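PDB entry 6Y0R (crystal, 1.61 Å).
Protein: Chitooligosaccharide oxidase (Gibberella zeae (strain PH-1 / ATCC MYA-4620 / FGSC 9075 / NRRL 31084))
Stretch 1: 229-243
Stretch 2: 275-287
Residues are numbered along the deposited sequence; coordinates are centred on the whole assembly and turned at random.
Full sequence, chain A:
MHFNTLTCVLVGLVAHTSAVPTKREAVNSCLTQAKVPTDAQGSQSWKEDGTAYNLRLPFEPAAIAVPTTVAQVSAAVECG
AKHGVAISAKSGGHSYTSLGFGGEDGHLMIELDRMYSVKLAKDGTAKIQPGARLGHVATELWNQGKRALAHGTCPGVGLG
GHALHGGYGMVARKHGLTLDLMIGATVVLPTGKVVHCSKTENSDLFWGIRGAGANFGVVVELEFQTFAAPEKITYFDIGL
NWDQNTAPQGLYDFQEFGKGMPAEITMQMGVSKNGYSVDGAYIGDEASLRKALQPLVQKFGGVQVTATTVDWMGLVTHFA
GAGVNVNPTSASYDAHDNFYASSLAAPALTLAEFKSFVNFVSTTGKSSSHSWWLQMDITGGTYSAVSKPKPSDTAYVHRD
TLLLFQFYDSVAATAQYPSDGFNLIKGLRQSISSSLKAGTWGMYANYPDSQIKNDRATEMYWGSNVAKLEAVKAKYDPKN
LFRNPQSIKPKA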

ATOM      1  N   ALA A 229      18.403  -1.275 -11.386  1.00 19.35           N
ATOM      2  CA  ALA A 229      18.567  -1.055  -9.930  1.00 19.69           C
ATOM      3  C   ALA A 229      19.744  -0.122  -9.749  1.00 21.72           C
ATOM      4  O   ALA A 229      20.851  -0.414 -10.237  1.00 21.75           O
ATOM      5  N   PRO A 230      19.558   1.031  -9.073  1.00 21.60           N
ATOM      6  CA  PRO A 230      20.637   1.987  -8.906  1.00 21.74           C
ATOM      7  C   PRO A 230      21.879   1.377  -8.240  1.00 22.22           C
ATOM      8  O   PRO A 230      21.775   0.655  -7.231  1.00 20.81           O
ATOM      9  N   GLU A 231      23.035   1.670  -8.829  1.00 21.54           N
ATOM     10  CA  GLU A 231      24.353   1.360  -8.218  1.00 21.91           C
ATOM     11  C   GLU A 231      24.602   2.286  -7.018  1.00 20.93           C
ATOM     12  O   GLU A 231      25.213   1.880  -6.043  1.00 20.30           O
ATOM     13  N   LYS A 232      24.173   3.531  -7.122  1.00 19.27           N
ATOM     14  CA  LYS A 232      24.381   4.574  -6.110  1.00 19.26           C
ATOM     15  C   LYS A 232      23.029   5.220  -5.808  1.00 20.18           C
ATOM     16  O   LYS A 232      22.455   5.906  -6.687  1.00 20.25           O
ATOM     17  N   ILE A 233      22.592   5.062  -4.570  1.00 17.65           N
ATOM     18  CA  ILE A 233      21.312   5.644  -4.107  1.00 18.00           C
ATOM     19  C   ILE A 233      21.580   6.025  -2.667  1.00 17.13           C
ATOM     20  O   ILE A 233      22.148   5.232  -1.929  1.00 18.35           O
ATOM     21  N   THR A 234      21.251   7.247  -2.314  1.00 17.31           N
ATOM     22  CA  THR A 234      21.614   7.831  -1.023  1.00 18.24           C
ATOM     23  C   THR A 234      20.366   7.949  -0.148  1.00 18.58           C
ATOM     24  O   THR A 234      19.512   8.767  -0.468  1.00 18.56           O
ATOM     25  N   TYR A 235      20.371   7.301   1.003  1.00 17.41           N
ATOM     26  CA  TYR A 235      19.315   7.526   2.017  1.00 16.77           C
ATOM     27  C   TYR A 235      19.787   8.666   2.882  1.00 16.52           C
ATOM     28  O   TYR A 235      21.007   8.900   3.026  1.00 17.31           O
ATOM     29  N   PHE A 236      18.839   9.414   3.424  1.00 15.08           N
ATOM     30  CA  PHE A 236      19.199  10.595   4.218  1.00 15.90           C
ATOM     31  C   PHE A 236      18.134  10.852   5.274  1.00 16.54           C
ATOM     32  O   PHE A 236      17.014  10.381   5.187  1.00 15.72           O
ATOM     33  N   ASP A 237      18.564  11.593   6.288  1.00 15.78           N
ATOM     34  CA  ASP A 237      17.727  11.993   7.431  1.00 18.48           C
ATOM     35  C   ASP A 237      18.113  13.404   7.841  1.00 18.20           C
ATOM     36  O   ASP A 237      19.306  13.768   7.741  1.00 18.69           O
ATOM     37  N   ILE A 238      17.120  14.146   8.297  1.00 18.26           N
ATOM     38  CA  ILE A 238      17.317  15.496   8.882  1.00 19.54           C
ATOM     39  C   ILE A 238      16.588  15.522  10.213  1.00 18.76           C
ATOM     40  O   ILE A 238      15.347  15.474  10.232  1.00 19.17           O
ATOM     41  N   GLY A 239      17.367  15.618  11.294  1.00 18.79           N
ATOM     42  CA  GLY A 239      16.839  15.748  12.649  1.00 20.03           C
ATOM     43  C   GLY A 239      16.420  17.179  12.864  1.00 20.96           C
ATOM     44  O   GLY A 239      17.121  18.075  12.405  1.00 23.59           O
ATOM     45  N   LEU A 240      15.277  17.369  13.488  1.00 20.42           N
ATOM     46  CA  LEU A 240      14.689  18.706  13.678  1.00 20.42           C
ATOM     47  C   LEU A 240      14.381  18.911  15.157  1.00 22.11           C
ATOM     48  O   LEU A 240      14.084  17.934  15.840  1.00 23.51           O
ATOM     49  N   ASN A 241      14.405  20.175  15.582  1.00 23.03           N
ATOM     50  CA  ASN A 241      14.026  20.590  16.946  1.00 24.55           C
ATOM     51  C   ASN A 241      12.975  21.681  16.784  1.00 25.02           C
ATOM     52  O   ASN A 241      13.275  22.868  16.998  1.00 26.79           O
ATOM     53  N   TRP A 242      11.779  21.280  16.400  1.00 22.75           N
ATOM     54  CA  TRP A 242      10.651  22.182  16.132  1.00 22.68           C
ATOM     55  C   TRP A 242       9.711  22.223  17.323  1.00 26.49           C
ATOM     56  O   TRP A 242       9.635  21.243  18.077  1.00 26.49           O
ATOM     57  N   ASP A 243       8.985  23.314  17.421  1.00 25.30           N
ATOM     58  CA  ASP A 243       7.870  23.468  18.371  1.00 26.42           C
ATOM     59  C   ASP A 243       6.733  24.173  17.643  1.00 27.81           C
ATOM     60  O   ASP A 243       6.772  24.373  16.396  1.00 26.23           O
ATOM     61  N   GLY A 275       8.769  14.570  18.317  1.00 22.44           N
ATOM     62  CA  GLY A 275       9.073  15.702  17.423  1.00 22.13           C
ATOM     63  C   GLY A 275       9.053  15.314  15.952  1.00 20.51           C
ATOM     64  O   GLY A 275       8.283  14.416  15.548  1.00 19.65           O
ATOM     65  N   TYR A 276       9.845  15.998  15.149  1.00 18.66           N
ATOM     66  CA  TYR A 276       9.733  16.027  13.667  1.00 16.67           C
ATOM     67  C   TYR A 276      11.054  15.531  13.065  1.00 16.81           C
ATOM     68  O   TYR A 276      12.119  15.893  13.612  1.00 18.13           O
ATOM     69  N   SER A 277      11.044  14.793  11.946  1.00 16.51           N
ATOM     70  CA  SER A 277      12.284  14.343  11.286  1.00 18.19           C
ATOM     71  C   SER A 277      11.994  14.111   9.814  1.00 18.52           C
ATOM     72  O   SER A 277      10.919  13.598   9.513  1.00 21.40           O
ATOM     73  N   VAL A 278      12.932  14.467   8.949  1.00 16.29           N
ATOM     74  CA  VAL A 278      12.836  14.189   7.503  1.00 16.19           C
ATOM     75  C   VAL A 278      13.577  12.888   7.209  1.00 17.44           C
ATOM     76  O   VAL A 278      14.673  12.664   7.769  1.00 17.74           O
ATOM     77  N   ASP A 279      13.000  12.014   6.379  1.00 15.90           N
ATOM     78  CA  ASP A 279      13.784  10.876   5.831  1.00 18.73           C
ATOM     79  C   ASP A 279      13.450  10.719   4.360  1.00 17.99           C
ATOM     80  O   ASP A 279      12.341  11.041   3.930  1.00 16.99           O
ATOM     81  N   GLY A 280      14.420  10.263   3.581  1.00 15.60           N
ATOM     82  CA  GLY A 280      14.164  10.106   2.156  1.00 14.63           C
ATOM     83  C   GLY A 280      15.265   9.339   1.469  1.00 13.85           C
ATOM     84  O   GLY A 280      16.219   8.878   2.140  1.00 14.80           O
ATOM     85  N   ALA A 281      15.152   9.248   0.157  1.00 15.42           N
ATOM     86  CA  ALA A 281      16.176   8.620  -0.696  1.00 15.23           C
ATOM     87  C   ALA A 281      16.398   9.474  -1.928  1.00 15.84           C
ATOM     88  O   ALA A 281      15.471  10.064  -2.447  1.00 15.41           O
ATOM     89  N   TYR A 282      17.647   9.459  -2.403  1.00 14.66           N
ATOM     90  CA  TYR A 282      18.067  10.277  -3.553  1.00 15.06           C
ATOM     91  C   TYR A 282      18.792   9.364  -4.553  1.00 15.54           C
ATOM     92  O   TYR A 282      19.791   8.724  -4.195  1.00 16.82           O
ATOM     93  N   ILE A 283      18.317   9.292  -5.780  1.00 16.39           N
ATOM     94  CA  ILE A 283      19.000   8.476  -6.811  1.00 17.82           C
ATOM     95  C   ILE A 283      20.231   9.276  -7.252  1.00 18.23           C
ATOM     96  O   ILE A 283      20.125  10.283  -7.969  1.00 20.87           O
ATOM     97  N   GLY A 284      21.379   8.860  -6.771  1.00 19.72           N
ATOM     98  CA  GLY A 284      22.648   9.563  -6.990  1.00 19.36           C
ATOM     99  C   GLY A 284      23.501   9.502  -5.740  1.00 19.82           C
ATOM    100  O   GLY A 284      23.135   8.804  -4.770  1.00 19.58           O
ATOM    101  N   ASP A 285      24.648  10.186  -5.762  1.00 21.13           N
ATOM    102  CA  ASP A 285      25.620  10.074  -4.654  1.00 21.91           C
ATOM    103  C   ASP A 285      25.432  11.141  -3.573  1.00 22.50           C
ATOM    104  O   ASP A 285      24.596  12.056  -3.685  1.00 21.08           O
ATOM    105  N   GLU A 286      26.192  10.993  -2.507  1.00 22.67           N
ATOM    106  CA  GLU A 286      25.995  11.823  -1.304  1.00 22.78           C
ATOM    107  C   GLU A 286      26.262  13.291  -1.631  1.00 23.35           C
ATOM    108  O   GLU A 286      25.486  14.180  -1.182  1.00 21.15           O
ATOM    109  N   ALA A 287      27.356  13.590  -2.335  1.00 22.66           N
ATOM    110  CA  ALA A 287      27.697  15.000  -2.627  1.00 25.11           C
ATOM    111  C   ALA A 287      26.548  15.678  -3.370  1.00 22.37           C
ATOM    112  O   ALA A 287      26.201  16.825  -3.013  1.00 24.33           O
TER

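Two neighbouring antiparallel strands, with the loops that flank them, make this contact, a ladder of backbone hydrogen bonds with side chains pairing on both faces; the two stretches together bury 985 Å², both sides summed. The ladder runs through three hydrogen-bonded pairs, Thr-234 with Tyr-282, Phe-236 with Gly-280 and Ile-238 with Val-278. Its N-to-O distances range from 2.8 Å between Thr-234 N and Tyr-282 O to 3.1 Å between Gly-280 N and Phe-236 O.

Thr-234, Phe-236, Ile-238, Val-278 and Tyr-282 place their side chains on one face, where Gly-280 has none. Phe-236 (chi1 p) turns its ring back across the partner strand, where Gly-280 leaves room for it: Gly-280 CA lies 3.9 Å from the centroid of the Phe-236 ring, over its face, in a CH-pi contact. A CB on Gly-280 would fall 2.6 Å from Phe-236 CZ, so the ring occupies the space that a side chain would need. The same ring reaches Val-278 (chi1 t), with Phe-236 CE2 4.1 Å from Val-278 CG1, and Tyr-282, with Phe-236 CE1 4.4 Å from Tyr-282 CB; the remainder of the Tyr-282 side chain (chi1 t) leads away. Ile-238 (m, t) sits squarely beside its partner, Ile-238 CB lying 3.9 Å from Val-278 CB. Thr-234 (chi1 m) adds a polar link beyond the ladder: its OG1 donates to the backbone of the following turn, 2.7 Å from Gly-284 O, while Thr-234 CG2 approaches Glu-286 CB at 4.4 Å, where the helix begins. Asp-285 (chi1 p) points away from stretch 1 and serves as the N-cap of that helix.

On the face carrying Ile-233, Tyr-235 and Asp-237, packing is lighter. Ile-233 (t, t) places CD1 4.0 Å from Ile-283 CG1 and 4.4 Å from Ala-281 CB, a small apolar patch. Tyr-235 (chi1 p) sends its ring away and covers little of the other strand. Asp-237 (chi1 m) bends the other way, bringing OD1 to 3.0 Å from Asp-279 CB, whereas the carboxylate of Asp-279 (chi1 p) leads off and is bonded elsewhere in the structure. Water 1 joins the strands here: it lies 2.5 Å from Asp-237 OD1, 2.6 Å from Ser-277 OG and 3.0 Å from Val-278 O, so a carboxylate, a hydroxyl and a backbone carbonyl meet at one site.

Past Gly-239 the contact continues through Leu-240 and Trp-242. Leu-240 (m, t) points toward stretch 2, with CD1 4.1 Å from Tyr-276 CB and 4.4 Å from Val-278 CG2. Trp-242 (chi1 m) and Tyr-276 (chi1 m) also point toward one another's stretches; Trp-242 CE3 lies over one face of the Tyr-276 ring, 3.7 Å from Tyr-276 CG, in an oblique aromatic pair with planes at 50°. Nearby, water 2 accepts from Tyr-276 N at 2.9 Å and Trp-242 N at 3.1 Å and donates weakly to Leu-240 O at 2.8 Å, bridging the two backbones.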

ATOM      1  CB  ALA A 229      18.757  -2.367  -9.240  1.00 19.10           C
ATOM      2  CB  PRO A 230      20.069   3.071  -7.995  1.00 25.00           C
ATOM      3  CG  PRO A 230      18.558   2.958  -8.161  1.00 25.83           C
ATOM      4  CD  PRO A 230      18.266   1.539  -8.566  1.00 23.77           C
ATOM      5  CB  GLU A 231      25.424   1.519  -9.302  1.00 22.78           C
ATOM      6  CG  GLU A 231      26.835   1.348  -8.795  1.00 22.47           C
ATOM      7  CD  GLU A 231      27.220  -0.039  -8.288  1.00 22.13           C
ATOM      8  OE1 GLU A 231      26.457  -1.007  -8.527  1.00 21.57           O
ATOM      9  OE2 GLU A 231      28.275  -0.135  -7.625  1.00 26.27           O
ATOM     10  CB  LYS A 232      25.402   5.597  -6.588  1.00 20.64           C
ATOM     11  CG  LYS A 232      26.840   5.072  -6.699  1.00 22.00           C
ATOM     12  CD  LYS A 232      27.790   6.071  -7.270  1.00 27.57           C
ATOM     13  CE  LYS A 232      29.214   5.554  -7.397  1.00 29.17           C
ATOM     14  NZ  LYS A 232      29.376   4.540  -8.475  1.00 29.30           N
ATOM     15  CB  ILE A 233      20.096   4.716  -4.321  1.00 17.46           C
ATOM     16  CG1 ILE A 233      18.850   5.391  -3.744  1.00 18.06           C
ATOM     17  CG2 ILE A 233      20.271   3.323  -3.739  1.00 18.30           C
ATOM     18  CD1 ILE A 233      17.566   4.913  -4.355  1.00 18.78           C
ATOM     19  CB  THR A 234      22.307   9.175  -1.239  1.00 19.16           C
ATOM     20  OG1 THR A 234      23.436   8.967  -2.094  1.00 18.89           O
ATOM     21  CG2 THR A 234      22.742   9.811   0.058  1.00 19.67           C
ATOM     22  CB  TYR A 235      18.952   6.273   2.792  1.00 16.76           C
ATOM     23  CG  TYR A 235      20.038   5.648   3.608  1.00 18.58           C
ATOM     24  CD1 TYR A 235      20.323   6.121   4.872  1.00 19.09           C
ATOM     25  CD2 TYR A 235      20.644   4.481   3.166  1.00 20.21           C
ATOM     26  CE1 TYR A 235      21.251   5.471   5.676  1.00 20.28           C
ATOM     27  CE2 TYR A 235      21.579   3.832   3.958  1.00 20.59           C
ATOM     28  CZ  TYR A 235      21.906   4.351   5.199  1.00 24.30           C
ATOM     29  OH  TYR A 235      22.829   3.731   6.017  1.00 27.67           O
ATOM     30  CB  PHE A 236      19.402  11.825   3.344  1.00 16.97           C
ATOM     31  CG  PHE A 236      18.201  12.302   2.568  1.00 16.66           C
ATOM     32  CD1 PHE A 236      17.924  11.815   1.299  1.00 16.54           C
ATOM     33  CD2 PHE A 236      17.331  13.234   3.130  1.00 17.52           C
ATOM     34  CE1 PHE A 236      16.811  12.254   0.602  1.00 16.89           C
ATOM     35  CE2 PHE A 236      16.219  13.674   2.425  1.00 17.22           C
ATOM     36  CZ  PHE A 236      15.963  13.175   1.161  1.00 16.60           C
ATOM     37  CB  ASP A 237      17.881  10.992   8.574  1.00 21.07           C
ATOM     38  CG  ASP A 237      17.355   9.609   8.217  1.00 27.78           C
ATOM     39  OD1 ASP A 237      16.097   9.399   8.297  1.00 33.75           O
ATOM     40  OD2 ASP A 237      18.179   8.779   7.743  1.00 29.68           O
ATOM     41  CB  ILE A 238      16.843  16.633   7.970  1.00 19.69           C
ATOM     42  CG1 ILE A 238      17.312  16.467   6.528  1.00 19.72           C
ATOM     43  CG2 ILE A 238      17.334  17.939   8.543  1.00 19.64           C
ATOM     44  CD1 ILE A 238      16.812  17.516   5.592  1.00 23.22           C
ATOM     45  CB  LEU A 240      13.423  18.876  12.834  1.00 30.00           C
ATOM     46  CG  LEU A 240      13.616  18.870  11.315  1.00 30.00           C
ATOM     47  CD1 LEU A 240      12.272  18.898  10.605  1.00 30.00           C
ATOM     48  CD2 LEU A 240      14.483  20.041  10.878  1.00 30.00           C
ATOM     49  CB  ASN A 241      15.286  21.003  17.707  1.00 27.70           C
ATOM     50  CG  ASN A 241      15.009  21.362  19.147  1.00 32.33           C
ATOM     51  OD1 ASN A 241      14.077  20.852  19.762  1.00 39.40           O
ATOM     52  ND2 ASN A 241      15.810  22.275  19.675  1.00 39.90           N
ATOM     53  CB  TRP A 242       9.930  21.750  14.850  1.00 21.90           C
ATOM     54  CG  TRP A 242      10.698  22.044  13.597  1.00 21.18           C
ATOM     55  CD1 TRP A 242      11.846  22.771  13.448  1.00 24.77           C
ATOM     56  CD2 TRP A 242      10.291  21.670  12.272  1.00 20.62           C
ATOM     57  NE1 TRP A 242      12.233  22.807  12.128  1.00 24.44           N
ATOM     58  CE2 TRP A 242      11.274  22.162  11.373  1.00 21.67           C
ATOM     59  CE3 TRP A 242       9.198  20.971  11.755  1.00 19.69           C
ATOM     60  CZ2 TRP A 242      11.193  21.947   9.999  1.00 18.87           C
ATOM     61  CZ3 TRP A 242       9.122  20.768  10.391  1.00 17.77           C
ATOM     62  CH2 TRP A 242      10.090  21.268   9.525  1.00 17.95           C
ATOM     63  CB  ASP A 243       8.328  24.187  19.641  1.00 28.02           C
ATOM     64  CG  ASP A 243       8.907  25.569  19.421  1.00 32.41           C
ATOM     65  OD1 ASP A 243       8.693  26.139  18.336  1.00 28.43           O
ATOM     66  OD2 ASP A 243       9.583  26.074  20.353  1.00 36.30           O
ATOM     67  CB  TYR A 276       9.434  17.450  13.189  1.00 17.00           C
ATOM     68  CG  TYR A 276       8.119  18.037  13.653  1.00 17.71           C
ATOM     69  CD1 TYR A 276       7.965  18.525  14.948  1.00 19.27           C
ATOM     70  CD2 TYR A 276       7.040  18.152  12.792  1.00 17.81           C
ATOM     71  CE1 TYR A 276       6.769  19.093  15.362  1.00 20.85           C
ATOM     72  CE2 TYR A 276       5.823  18.687  13.210  1.00 19.29           C
ATOM     73  CZ  TYR A 276       5.698  19.181  14.497  1.00 19.54           C
ATOM     74  OH  TYR A 276       4.519  19.739  14.933  1.00 24.27           O
ATOM     75  CB  SER A 277      12.830  13.083  11.922  1.00 21.21           C
ATOM     76  OG  SER A 277      14.074  12.749  11.326  1.00 30.45           O
ATOM     77  CB  VAL A 278      13.381  15.355   6.675  1.00 16.00           C
ATOM     78  CG1 VAL A 278      13.445  14.975   5.219  1.00 17.63           C
ATOM     79  CG2 VAL A 278      12.579  16.617   6.891  1.00 17.65           C
ATOM     80  CB  ASP A 279      13.611   9.574   6.591  1.00 25.47           C
ATOM     81  CG  ASP A 279      12.293   8.959   6.349  1.00 30.94           C
ATOM     82  OD1 ASP A 279      11.348   9.368   7.068  1.00 39.67           O
ATOM     83  OD2 ASP A 279      12.236   8.046   5.447  1.00 38.41           O
ATOM     84  CB  ALA A 281      15.795   7.232  -1.108  1.00 15.38           C
ATOM     85  CB  TYR A 282      18.976  11.397  -3.075  1.00 16.40           C
ATOM     86  CG  TYR A 282      19.584  12.214  -4.188  1.00 19.07           C
ATOM     87  CD1 TYR A 282      18.856  13.239  -4.770  1.00 19.69           C
ATOM     88  CD2 TYR A 282      20.880  11.994  -4.614  1.00 20.24           C
ATOM     89  CE1 TYR A 282      19.375  14.022  -5.793  1.00 22.89           C
ATOM     90  CE2 TYR A 282      21.409  12.762  -5.644  1.00 22.88           C
ATOM     91  CZ  TYR A 282      20.670  13.779  -6.218  1.00 23.00           C
ATOM     92  OH  TYR A 282      21.197  14.537  -7.235  1.00 25.72           O
ATOM     93  CB  ILE A 283      18.085   8.117  -7.972  1.00 18.84           C
ATOM     94  CG1 ILE A 283      16.876   7.328  -7.488  1.00 21.77           C
ATOM     95  CG2 ILE A 283      18.831   7.318  -9.029  1.00 21.01           C
ATOM     96  CD1 ILE A 283      15.789   7.319  -8.495  1.00 20.83           C
ATOM     97  CB  ASP A 285      27.054  10.073  -5.187  1.00 23.99           C
ATOM     98  CG  ASP A 285      27.513  11.351  -5.837  1.00 29.87           C
ATOM     99  OD1 ASP A 285      26.966  12.420  -5.547  1.00 27.38           O
ATOM    100  OD2 ASP A 285      28.512  11.264  -6.580  1.00 35.10           O
ATOM    101  CB  GLU A 286      26.873  11.329  -0.168  1.00 24.42           C
ATOM    102  CG  GLU A 286      26.670  12.163   1.073  1.00 23.78           C
ATOM    103  CD  GLU A 286      27.276  11.592   2.344  1.00 30.47           C
ATOM    104  OE1 GLU A 286      27.810  10.467   2.300  1.00 34.26           O
ATOM    105  OE2 GLU A 286      27.152  12.245   3.392  1.00 31.99           O
ATOM    106  CB  ALA A 287      29.003  15.060  -3.393  1.00 27.94           C
TER
HETATM  107  O   HOH W   1      14.707  10.620   9.994  1.00 35.93           O
HETATM  108  O   HOH W   2      11.311  18.225  16.333  1.00 21.98           O